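Local coordinates for protein lipase (Acinetobacter baumannii, PDB 4OPM) that probably hydrolyses ester bonds of lipids, as a putative triacylglycerol lipase of the alpha/beta hydrolase fold, at residues L27-Y36 with K100-A108; V86-L97 with Q206-L217. One frame throughout, in Å; residues are numbered along the deposited sequence.

In the fold
Both contacts rest on helix 94-107, which packs against the mixed eight-stranded sheet of the alpha/beta hydrolase fold. Contact 1 ties the last two turns of that helix to the hairpin of strands 22-29 and 32-39 at one margin of the sheet; contact 2 joins the loop leading into the helix, and its first turn, to the long helix 190-220. Their centres lie about 17 Å apart, and their segments alternate along the chain: 27-36, 86-97, 100-108, 206-217. They also touch directly, Ile32 packing its CD1 on Phe90 and its CG2 on Val86. One helix thus connects the edge of the sheet with a helix inserted between strands 137-143 and 237-242.

Contact 1 of 2, residues L27-Y36 with K100-A108; sequences LKVGDITWSY and KLRRFVEAA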
loop_
_atom_site.group_PDB
_atom_site.type_symbol
_atom_site.label_atom_id
_atom_site.label_comp_id
_atom_site.label_asym_id
_atom_site.label_seq_id
_atom_site.Cartn_x
_atom_site.Cartn_y
_atom_site.Cartn_z
ATOM N N LEU A 27 -6.282 17.861 -1.731
ATOM C CA LEU A 27 -6.996 18.111 -2.976
ATOM C C LEU A 27 -8.439 17.622 -2.872
ATOM O O LEU A 27 -8.671 16.450 -2.562
ATOM C CB LEU A 27 -6.261 17.424 -4.152
ATOM C CG LEU A 27 -6.832 17.647 -5.570
ATOM C CD1 LEU A 27 -6.700 19.115 -6.005
ATOM C CD2 LEU A 27 -6.135 16.751 -6.566
ATOM N N LYS A 28 -9.404 18.523 -3.109
ATOM C CA LYS A 28 -10.809 18.124 -3.076
ATOM C C LYS A 28 -11.192 17.642 -4.469
ATOM O O LYS A 28 -10.977 18.342 -5.464
ATOM C CB LYS A 28 -11.722 19.249 -2.566
ATOM C CG LYS A 28 -13.177 18.787 -2.362
ATOM C CD LYS A 28 -14.072 19.911 -1.879
ATOM C CE LYS A 28 -15.540 19.539 -1.909
ATOM N NZ LYS A 28 -15.920 18.637 -0.788
ATOM N N VAL A 29 -11.670 16.394 -4.535
ATOM C CA VAL A 29 -12.102 15.725 -5.765
ATOM C C VAL A 29 -13.506 15.170 -5.492
ATOM O O VAL A 29 -13.651 14.213 -4.727
ATOM C CB VAL A 29 -11.106 14.616 -6.219
ATOM C CG1 VAL A 29 -11.482 14.056 -7.593
ATOM C CG2 VAL A 29 -9.660 15.113 -6.208
ATOM N N GLY A 30 -14.523 15.801 -6.076
ATOM C CA GLY A 30 -15.909 15.419 -5.837
ATOM C C GLY A 30 -16.231 15.558 -4.361
ATOM O O GLY A 30 -15.962 16.606 -3.768
ATOM N N ASP A 31 -16.681 14.460 -3.733
ATOM C CA ASP A 31 -17.036 14.461 -2.311
ATOM C C ASP A 31 -15.898 13.935 -1.403
ATOM O O ASP A 31 -16.148 13.601 -0.240
ATOM C CB ASP A 31 -18.328 13.652 -2.087
ATOM C CG ASP A 31 -19.538 14.310 -2.715
ATOM O OD1 ASP A 31 -19.740 15.526 -2.483
ATOM O OD2 ASP A 31 -20.272 13.617 -3.460
ATOM N N ILE A 32 -14.652 13.895 -1.915
ATOM C CA ILE A 32 -13.507 13.423 -1.139
ATOM C C ILE A 32 -12.456 14.509 -1.049
ATOM O O ILE A 32 -12.085 15.077 -2.082
ATOM C CB ILE A 32 -12.874 12.128 -1.748
ATOM C CG1 ILE A 32 -13.912 10.998 -1.974
ATOM C CG2 ILE A 32 -11.655 11.630 -0.911
ATOM C CD1 ILE A 32 -13.406 9.851 -2.860
ATOM N N THR A 33 -11.950 14.774 0.166
ATOM C CA THR A 33 -10.808 15.663 0.348
ATOM C C THR A 33 -9.608 14.755 0.566
ATOM O O THR A 33 -9.449 14.176 1.646
ATOM C CB THR A 33 -11.010 16.700 1.455
ATOM O OG1 THR A 33 -12.174 17.447 1.141
ATOM C CG2 THR A 33 -9.822 17.667 1.565
ATOM N N TRP A 34 -8.792 14.598 -0.477
ATOM C CA TRP A 34 -7.627 13.740 -0.415
ATOM C C TRP A 34 -6.471 14.403 0.305
ATOM O O TRP A 34 -6.129 15.547 0.006
ATOM C CB TRP A 34 -7.166 13.354 -1.833
ATOM C CG TRP A 34 -8.084 12.406 -2.548
ATOM C CD1 TRP A 34 -9.166 12.731 -3.313
ATOM C CD2 TRP A 34 -7.954 10.982 -2.621
ATOM N NE1 TRP A 34 -9.723 11.595 -3.856
ATOM C CE2 TRP A 34 -9.016 10.503 -3.424
ATOM C CE3 TRP A 34 -7.045 10.053 -2.068
ATOM C CZ2 TRP A 34 -9.190 9.142 -3.707
ATOM C CZ3 TRP A 34 -7.216 8.699 -2.353
ATOM C CH2 TRP A 34 -8.287 8.257 -3.148
ATOM N N SER A 35 -5.850 13.661 1.220
ATOM C CA SER A 35 -4.589 14.024 1.858
ATOM C C SER A 35 -3.528 13.192 1.145
ATOM O O SER A 35 -3.748 11.992 0.931
ATOM C CB SER A 35 -4.623 13.724 3.355
ATOM O OG SER A 35 -3.320 13.797 3.912
ATOM N N TYR A 36 -2.416 13.805 0.733
ATOM C CA TYR A 36 -1.363 13.048 0.056
ATOM C C TYR A 36 -0.010 13.692 0.251
ATOM O O TYR A 36 0.081 14.896 0.527
ATOM C CB TYR A 36 -1.644 12.862 -1.453
ATOM C CG TYR A 36 -1.664 14.131 -2.287
ATOM C CD1 TYR A 36 -2.786 14.959 -2.304
ATOM C CD2 TYR A 36 -0.609 14.441 -3.149
ATOM C CE1 TYR A 36 -2.834 16.097 -3.111
ATOM C CE2 TYR A 36 -0.642 15.584 -3.951
ATOM C CZ TYR A 36 -1.761 16.404 -3.932
ATOM O OH TYR A 36 -1.836 17.526 -4.722
ATOM N N LYS A 100 -12.135 5.873 -7.526
ATOM C CA LYS A 100 -11.923 7.193 -6.907
ATOM C C LYS A 100 -10.433 7.569 -6.949
ATOM O O LYS A 100 -10.106 8.745 -7.117
ATOM C CB LYS A 100 -12.495 7.264 -5.484
ATOM C CG LYS A 100 -14.027 7.192 -5.435
ATOM C CD LYS A 100 -14.709 8.356 -6.203
ATOM C CE LYS A 100 -16.210 8.345 -6.106
ATOM N NZ LYS A 100 -16.806 7.187 -6.850
ATOM N N LEU A 101 -9.528 6.572 -6.879
ATOM C CA LEU A 101 -8.102 6.838 -7.014
ATOM C C LEU A 101 -7.824 7.347 -8.443
ATOM O O LEU A 101 -7.068 8.297 -8.597
ATOM C CB LEU A 101 -7.273 5.589 -6.689
ATOM C CG LEU A 101 -5.764 5.744 -6.781
ATOM C CD1 LEU A 101 -5.223 6.676 -5.695
ATOM C CD2 LEU A 101 -5.085 4.384 -6.713
ATOM N N ARG A 102 -8.488 6.769 -9.470
ATOM C CA ARG A 102 -8.338 7.264 -10.846
ATOM C C ARG A 102 -8.799 8.740 -10.940
ATOM O O ARG A 102 -8.117 9.558 -11.566
ATOM C CB ARG A 102 -9.109 6.386 -11.846
ATOM C CG ARG A 102 -9.076 6.891 -13.297
ATOM C CD ARG A 102 -7.684 6.844 -13.906
ATOM N NE ARG A 102 -7.639 7.557 -15.183
ATOM C CZ ARG A 102 -6.552 8.120 -15.694
ATOM N NH1 ARG A 102 -5.396 8.067 -15.039
ATOM N NH2 ARG A 102 -6.608 8.742 -16.862
ATOM N N ARG A 103 -9.941 9.083 -10.305
ATOM C CA ARG A 103 -10.459 10.464 -10.306
ATOM C C ARG A 103 -9.429 11.410 -9.660
ATOM O O ARG A 103 -9.225 12.528 -10.151
ATOM C CB ARG A 103 -11.820 10.577 -9.589
ATOM C CG ARG A 103 -12.954 9.737 -10.194
ATOM C CD ARG A 103 -13.518 10.276 -11.507
ATOM N NE ARG A 103 -12.691 9.940 -12.675
ATOM C CZ ARG A 103 -12.740 8.789 -13.345
ATOM N NH1 ARG A 103 -13.561 7.819 -12.959
ATOM N NH2 ARG A 103 -11.956 8.596 -14.397
ATOM N N PHE A 104 -8.765 10.938 -8.583
ATOM C CA PHE A 104 -7.716 11.685 -7.900
ATOM C C PHE A 104 -6.516 11.912 -8.840
ATOM O O PHE A 104 -6.036 13.033 -8.926
ATOM C CB PHE A 104 -7.264 10.969 -6.609
ATOM C CG PHE A 104 -5.961 11.509 -6.059
ATOM C CD1 PHE A 104 -5.928 12.710 -5.359
ATOM C CD2 PHE A 104 -4.759 10.834 -6.276
ATOM C CE1 PHE A 104 -4.719 13.230 -4.881
ATOM C CE2 PHE A 104 -3.548 11.347 -5.786
ATOM C CZ PHE A 104 -3.535 12.547 -5.103
ATOM N N VAL A 105 -6.042 10.858 -9.539
ATOM C CA VAL A 105 -4.908 10.933 -10.487
ATOM C C VAL A 105 -5.224 11.987 -11.581
ATOM O O VAL A 105 -4.365 12.808 -11.923
ATOM C CB VAL A 105 -4.571 9.543 -11.093
ATOM C CG1 VAL A 105 -3.653 9.658 -12.312
ATOM C CG2 VAL A 105 -3.952 8.623 -10.038
ATOM N N GLU A 106 -6.462 11.978 -12.082
ATOM C CA GLU A 106 -6.918 12.937 -13.093
ATOM C C GLU A 106 -6.932 14.372 -12.530
ATOM O O GLU A 106 -6.415 15.289 -13.175
ATOM C CB GLU A 106 -8.311 12.544 -13.595
ATOM C CG GLU A 106 -8.304 11.303 -14.475
ATOM C CD GLU A 106 -9.654 10.855 -15.006
ATOM O OE1 GLU A 106 -10.691 11.261 -14.435
ATOM O OE2 GLU A 106 -9.669 10.064 -15.975
ATOM N N ALA A 107 -7.499 14.561 -11.325
ATOM C CA ALA A 107 -7.583 15.884 -10.689
ATOM C C ALA A 107 -6.200 16.418 -10.275
ATOM O O ALA A 107 -5.983 17.631 -10.297
ATOM C CB ALA A 107 -8.498 15.824 -9.483
ATOM N N ALA A 108 -5.253 15.516 -9.964
ATOM C CA ALA A 108 -3.880 15.894 -9.580
ATOM C C ALA A 108 -3.041 16.238 -10.830
ATOM O O ALA A 108 -1.887 16.635 -10.706
ATOM C CB ALA A 108 -3.212 14.774 -8.784
HETATM O O HOH W 1 -11.491 10.942 -5.860
#
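The indole of Trp34 is packed between two side chains: Ile32 CG2 lies 3.5 Å above one face, and Phe104 CB covers the opposite face in a CH-pi contact, 3.8 Å from the centroid of the five-membered ring. In the alpha/beta hydrolase fold, this is where helix 94-107 lies against the antiparallel hairpin at the margin of the central sheet. Phe104 reaches both hairpin aromatics because its CG is anti to the backbone N (chi1 165°), which carries the ring toward the strands. The plane of its ring is inclined by 36° to that of the five-membered ring of the indole, whereas the edge of Phe104 meets the face of Tyr36 in a T-shaped pair, with centroids 5.1 Å apart. Ile74, from strand 72-76, also touches Phe104.

Toward the helix end the packing is aliphatic. Val29 sets CG2 against Ala107 CB at 3.5 Å, while its other methyl faces the Arg103 carbonyl. Leu27 places CD2 over the last turn, by Ala107 and Ala108. No direct hydrogen bond joins the two segments; a water in the plane of the indole does so instead, accepting from Trp34 NE1 at 2.8 Å and donating to Lys100 O at 2.9 Å.

Contact 2 of 2, residues V86-L97 with Q206-L217; sequences VSQDFDYSVPNL and QTQKLVDQLIAL
Tyr92 OH donates to Gln206 OE1 at 2.6 Å. The hydroxyl arrives in the carbonyl plane, on a lone pair, although ring and amide planes are turned 67° apart; the amide oxygen sits near the plane of the ring, at its edge. Gln206 gets there with an extended chain. One helical turn later Leu210 crosses Tyr92 at about a right angle, with Leu210 CG 3.6 Å from Tyr92 CD1 in one of its two modelled conformers. Lys209 runs obliquely past the CD2/CE2 half of the ring, on the same side of its plane as Leu210, with Lys209 CB near Tyr92 CD2 and Lys209 CD near Tyr92 CE2. Phe90 CD2 is centred over the opposite face, 3.6 Å from the plane. A water bridges the backbones, donating to Tyr92 O at 2.8 Å and to Leu210 O at 2.9 Å.

This is the approach to helix 94-107 of the alpha/beta hydrolase fold, meeting helix 190-220, which is inserted between two strands of the central sheet. Ser93 is the N-cap, its OG accepting from Asn96 N, and Asp91 OD1 takes the Ser93 N-H in an Asx turn. Asn96 ND2 secures the preceding loop by a nearly straight bond to Asp91 O (N-H...O angle 166°).

Past the cap, only hydrocarbon meets hydrocarbon. Val94 sets CG2 3.9 Å from Leu214 CD2 and crosses Leu217 at about a right angle. With CG anti to the backbone N (chi1 -169°), Leu217 sends CD2 to Val94 CB and CD1 to the Pro95 ring, which it passes in the opposite direction.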
loop_
_atom_site.group_PDB
_atom_site.type_symbol
_atom_site.label_atom_id
_atom_site.label_comp_id
_atom_site.label_asym_id
_atom_site.label_seq_id
_atom_site.Cartn_x
_atom_site.Cartn_y
_atom_site.Cartn_z
ATOM N N VAL A 86 -13.976 11.747 3.822
ATOM C CA VAL A 86 -15.064 11.230 2.984
ATOM C C VAL A 86 -16.386 11.388 3.747
ATOM O O VAL A 86 -16.377 11.677 4.948
ATOM C CB VAL A 86 -14.833 9.758 2.536
ATOM C CG1 VAL A 86 -13.610 9.642 1.632
ATOM C CG2 VAL A 86 -14.715 8.820 3.736
ATOM N N SER A 87 -17.504 11.141 3.071
ATOM C CA SER A 87 -18.831 11.220 3.692
ATOM C C SER A 87 -19.018 10.095 4.723
ATOM O O SER A 87 -18.282 9.096 4.706
ATOM C CB SER A 87 -19.915 11.159 2.625
ATOM O OG SER A 87 -19.813 9.947 1.897
ATOM N N GLN A 88 -20.009 10.269 5.623
ATOM C CA GLN A 88 -20.301 9.289 6.670
ATOM C C GLN A 88 -20.809 7.965 6.084
ATOM O O GLN A 88 -20.599 6.921 6.710
ATOM C CB GLN A 88 -21.310 9.850 7.690
ATOM C CG GLN A 88 -20.733 10.923 8.630
ATOM C CD GLN A 88 -19.611 10.431 9.524
ATOM O OE1 GLN A 88 -18.438 10.776 9.335
ATOM N NE2 GLN A 88 -19.944 9.623 10.524
ATOM N N ASP A 89 -21.427 8.001 4.869
ATOM C CA ASP A 89 -21.975 6.831 4.181
ATOM C C ASP A 89 -21.095 6.371 2.997
ATOM O O ASP A 89 -21.579 5.678 2.089
ATOM C CB ASP A 89 -23.399 7.161 3.685
ATOM C CG ASP A 89 -23.451 8.168 2.541
ATOM O OD1 ASP A 89 -22.697 9.174 2.592
ATOM O OD2 ASP A 89 -24.197 7.922 1.571
ATOM N N PHE A 90 -19.797 6.725 3.008
ATOM C CA PHE A 90 -18.878 6.386 1.922
ATOM C C PHE A 90 -18.821 4.884 1.593
ATOM O O PHE A 90 -18.907 4.027 2.480
ATOM C CB PHE A 90 -17.461 6.900 2.240
ATOM C CG PHE A 90 -16.495 6.793 1.080
ATOM C CD1 PHE A 90 -16.607 7.642 -0.021
ATOM C CD2 PHE A 90 -15.484 5.834 1.078
ATOM C CE1 PHE A 90 -15.727 7.522 -1.109
ATOM C CE2 PHE A 90 -14.607 5.715 -0.007
ATOM C CZ PHE A 90 -14.740 6.553 -1.099
ATOM N N ASP A 91 -18.663 4.588 0.295
ATOM C CA ASP A 91 -18.510 3.242 -0.249
ATOM C C ASP A 91 -17.007 2.855 -0.235
ATOM O O ASP A 91 -16.231 3.292 -1.098
ATOM C CB ASP A 91 -19.115 3.187 -1.666
ATOM C CG ASP A 91 -18.818 1.930 -2.464
ATOM O OD1 ASP A 91 -18.361 0.926 -1.861
ATOM O OD2 ASP A 91 -19.078 1.933 -3.681
ATOM N N TYR A 92 -16.615 1.989 0.719
ATOM C CA TYR A 92 -15.227 1.563 0.905
ATOM C C TYR A 92 -14.842 0.297 0.109
ATOM O O TYR A 92 -13.795 -0.301 0.389
ATOM C CB TYR A 92 -14.953 1.320 2.397
ATOM C CG TYR A 92 -14.964 2.582 3.224
ATOM C CD1 TYR A 92 -13.808 3.336 3.396
ATOM C CD2 TYR A 92 -16.126 3.006 3.865
ATOM C CE1 TYR A 92 -13.808 4.492 4.174
ATOM C CE2 TYR A 92 -16.145 4.164 4.638
ATOM C CZ TYR A 92 -14.982 4.906 4.788
ATOM O OH TYR A 92 -14.987 6.045 5.558
ATOM N N SER A 93 -15.652 -0.100 -0.891
ATOM C CA SER A 93 -15.309 -1.290 -1.677
ATOM C C SER A 93 -14.055 -1.056 -2.513
ATOM O O SER A 93 -13.802 0.081 -2.924
ATOM C CB SER A 93 -16.469 -1.686 -2.585
ATOM O OG SER A 93 -16.568 -0.807 -3.694
ATOM N N VAL A 94 -13.273 -2.126 -2.773
ATOM C CA VAL A 94 -12.053 -2.064 -3.598
ATOM C C VAL A 94 -12.401 -1.455 -4.996
ATOM O O VAL A 94 -11.698 -0.524 -5.393
ATOM C CB VAL A 94 -11.321 -3.433 -3.682
ATOM C CG1 VAL A 94 -10.173 -3.408 -4.697
ATOM C CG2 VAL A 94 -10.799 -3.832 -2.307
ATOM N N PRO A 95 -13.493 -1.868 -5.707
ATOM C CA PRO A 95 -13.833 -1.204 -6.983
ATOM C C PRO A 95 -14.001 0.317 -6.848
ATOM O O PRO A 95 -13.529 1.043 -7.722
ATOM C CB PRO A 95 -15.163 -1.870 -7.388
ATOM C CG PRO A 95 -15.098 -3.222 -6.758
ATOM C CD PRO A 95 -14.440 -2.976 -5.428
ATOM N N ASN A 96 -14.650 0.803 -5.764
ATOM C CA ASN A 96 -14.838 2.251 -5.573
ATOM C C ASN A 96 -13.512 2.933 -5.216
ATOM O O ASN A 96 -13.252 4.038 -5.687
ATOM C CB ASN A 96 -15.906 2.584 -4.525
ATOM C CG ASN A 96 -16.336 4.029 -4.604
ATOM O OD1 ASN A 96 -16.565 4.558 -5.693
ATOM N ND2 ASN A 96 -16.384 4.732 -3.465
ATOM N N LEU A 97 -12.657 2.269 -4.431
ATOM C CA LEU A 97 -11.349 2.842 -4.097
ATOM C C LEU A 97 -10.506 3.011 -5.375
ATOM O O LEU A 97 -9.920 4.071 -5.568
ATOM C CB LEU A 97 -10.610 1.986 -3.038
ATOM C CG LEU A 97 -11.286 1.890 -1.662
ATOM C CD1 LEU A 97 -10.552 0.911 -0.760
ATOM C CD2 LEU A 97 -11.408 3.252 -0.982
ATOM N N GLN A 206 -14.200 3.106 10.366
ATOM C CA GLN A 206 -13.990 3.126 8.917
ATOM C C GLN A 206 -13.285 1.839 8.468
ATOM O O GLN A 206 -13.694 1.249 7.469
ATOM C CB GLN A 206 -13.227 4.377 8.474
ATOM C CG GLN A 206 -13.984 5.670 8.757
ATOM C CD GLN A 206 -13.226 6.873 8.277
ATOM O OE1 GLN A 206 -13.229 7.196 7.082
ATOM N NE2 GLN A 206 -12.596 7.587 9.202
ATOM N N THR A 207 -12.261 1.387 9.216
ATOM C CA THR A 207 -11.543 0.147 8.919
ATOM C C THR A 207 -12.512 -1.039 8.947
ATOM O O THR A 207 -12.430 -1.911 8.080
ATOM C CB THR A 207 -10.385 -0.049 9.909
ATOM O OG1 THR A 207 -9.641 1.167 9.994
ATOM C CG2 THR A 207 -9.454 -1.177 9.493
ATOM N N GLN A 208 -13.443 -1.058 9.927
ATOM C CA GLN A 208 -14.446 -2.113 10.039
ATOM C C GLN A 208 -15.313 -2.151 8.759
ATOM O O GLN A 208 -15.592 -3.241 8.247
ATOM C CB GLN A 208 -15.311 -1.903 11.301
ATOM C CG GLN A 208 -16.379 -2.993 11.547
ATOM C CD GLN A 208 -15.821 -4.369 11.891
ATOM O OE1 GLN A 208 -15.502 -5.188 11.016
ATOM N NE2 GLN A 208 -15.737 -4.671 13.176
ATOM N N LYS A 209 -15.686 -0.970 8.222
ATOM C CA LYS A 209 -16.491 -0.876 6.994
ATOM C C LYS A 209 -15.699 -1.442 5.803
ATOM O O LYS A 209 -16.258 -2.199 5.008
ATOM C CB LYS A 209 -16.935 0.575 6.718
ATOM C CG LYS A 209 -18.017 1.053 7.670
ATOM C CD LYS A 209 -18.357 2.518 7.454
ATOM C CE LYS A 209 -19.588 2.903 8.237
ATOM N NZ LYS A 209 -19.919 4.338 8.059
ATOM N N LEU A 210 -14.400 -1.093 5.713
ATOM C CA LEU A 210 -13.489 -1.577 4.671
ATOM C C LEU A 210 -13.419 -3.110 4.709
ATOM O O LEU A 210 -13.582 -3.765 3.679
ATOM C CB LEU A 210 -12.084 -0.963 4.865
ATOM C CG LEU A 210 -11.874 0.425 4.284
ATOM C CD1 LEU A 210 -10.878 1.227 5.119
ATOM C CD2 LEU A 210 -11.382 0.341 2.852
ATOM N N VAL A 211 -13.216 -3.677 5.917
ATOM C CA VAL A 211 -13.125 -5.127 6.141
ATOM C C VAL A 211 -14.447 -5.809 5.742
ATOM O O VAL A 211 -14.414 -6.810 5.035
ATOM C CB VAL A 211 -12.716 -5.450 7.601
ATOM C CG1 VAL A 211 -12.961 -6.918 7.952
ATOM C CG2 VAL A 211 -11.248 -5.084 7.818
ATOM N N ASP A 212 -15.599 -5.253 6.153
ATOM C CA ASP A 212 -16.890 -5.862 5.793
ATOM C C ASP A 212 -17.070 -5.928 4.273
ATOM O O ASP A 212 -17.579 -6.936 3.764
ATOM C CB ASP A 212 -18.042 -5.095 6.444
ATOM C CG ASP A 212 -18.145 -5.348 7.939
ATOM O OD1 ASP A 212 -17.721 -6.443 8.388
ATOM O OD2 ASP A 212 -18.743 -4.505 8.642
ATOM N N GLN A 213 -16.624 -4.871 3.557
ATOM C CA GLN A 213 -16.686 -4.769 2.096
ATOM C C GLN A 213 -15.765 -5.814 1.458
ATOM O O GLN A 213 -16.108 -6.407 0.433
ATOM C CB GLN A 213 -16.293 -3.349 1.633
ATOM C CG GLN A 213 -17.287 -2.249 2.010
ATOM C CD GLN A 213 -18.566 -2.318 1.227
ATOM O OE1 GLN A 213 -18.616 -1.980 0.041
ATOM N NE2 GLN A 213 -19.634 -2.741 1.881
ATOM N N LEU A 214 -14.576 -6.035 2.079
ATOM C CA LEU A 214 -13.602 -7.018 1.596
ATOM C C LEU A 214 -14.163 -8.435 1.724
ATOM O O LEU A 214 -14.027 -9.239 0.802
ATOM C CB LEU A 214 -12.303 -6.920 2.404
ATOM C CG LEU A 214 -11.237 -6.037 1.863
ATOM C CD1 LEU A 214 -10.052 -6.025 2.824
ATOM C CD2 LEU A 214 -10.767 -6.534 0.481
ATOM N N ILE A 215 -14.814 -8.723 2.866
ATOM C CA ILE A 215 -15.452 -10.013 3.135
ATOM C C ILE A 215 -16.519 -10.274 2.054
ATOM O O ILE A 215 -16.521 -11.349 1.453
ATOM C CB ILE A 215 -16.035 -10.053 4.578
ATOM C CG1 ILE A 215 -14.899 -10.045 5.648
ATOM C CG2 ILE A 215 -16.967 -11.264 4.774
ATOM C CD1 ILE A 215 -15.389 -9.712 7.050
ATOM N N ALA A 216 -17.383 -9.268 1.783
ATOM C CA ALA A 216 -18.438 -9.362 0.766
ATOM C C ALA A 216 -17.835 -9.540 -0.642
ATOM O O ALA A 216 -18.343 -10.367 -1.398
ATOM C CB ALA A 216 -19.331 -8.132 0.805
ATOM N N LEU A 217 -16.739 -8.809 -0.977
ATOM C CA LEU A 217 -16.062 -8.911 -2.280
ATOM C C LEU A 217 -15.518 -10.333 -2.502
ATOM O O LEU A 217 -15.696 -10.904 -3.590
ATOM C CB LEU A 217 -14.926 -7.870 -2.390
ATOM C CG LEU A 217 -14.305 -7.696 -3.775
ATOM C CD1 LEU A 217 -15.212 -6.865 -4.694
ATOM C CD2 LEU A 217 -12.944 -7.015 -3.661
HETATM O O HOH W 2 -20.171 3.930 4.927
HETATM O O HOH W 3 -13.148 -2.987 0.871
#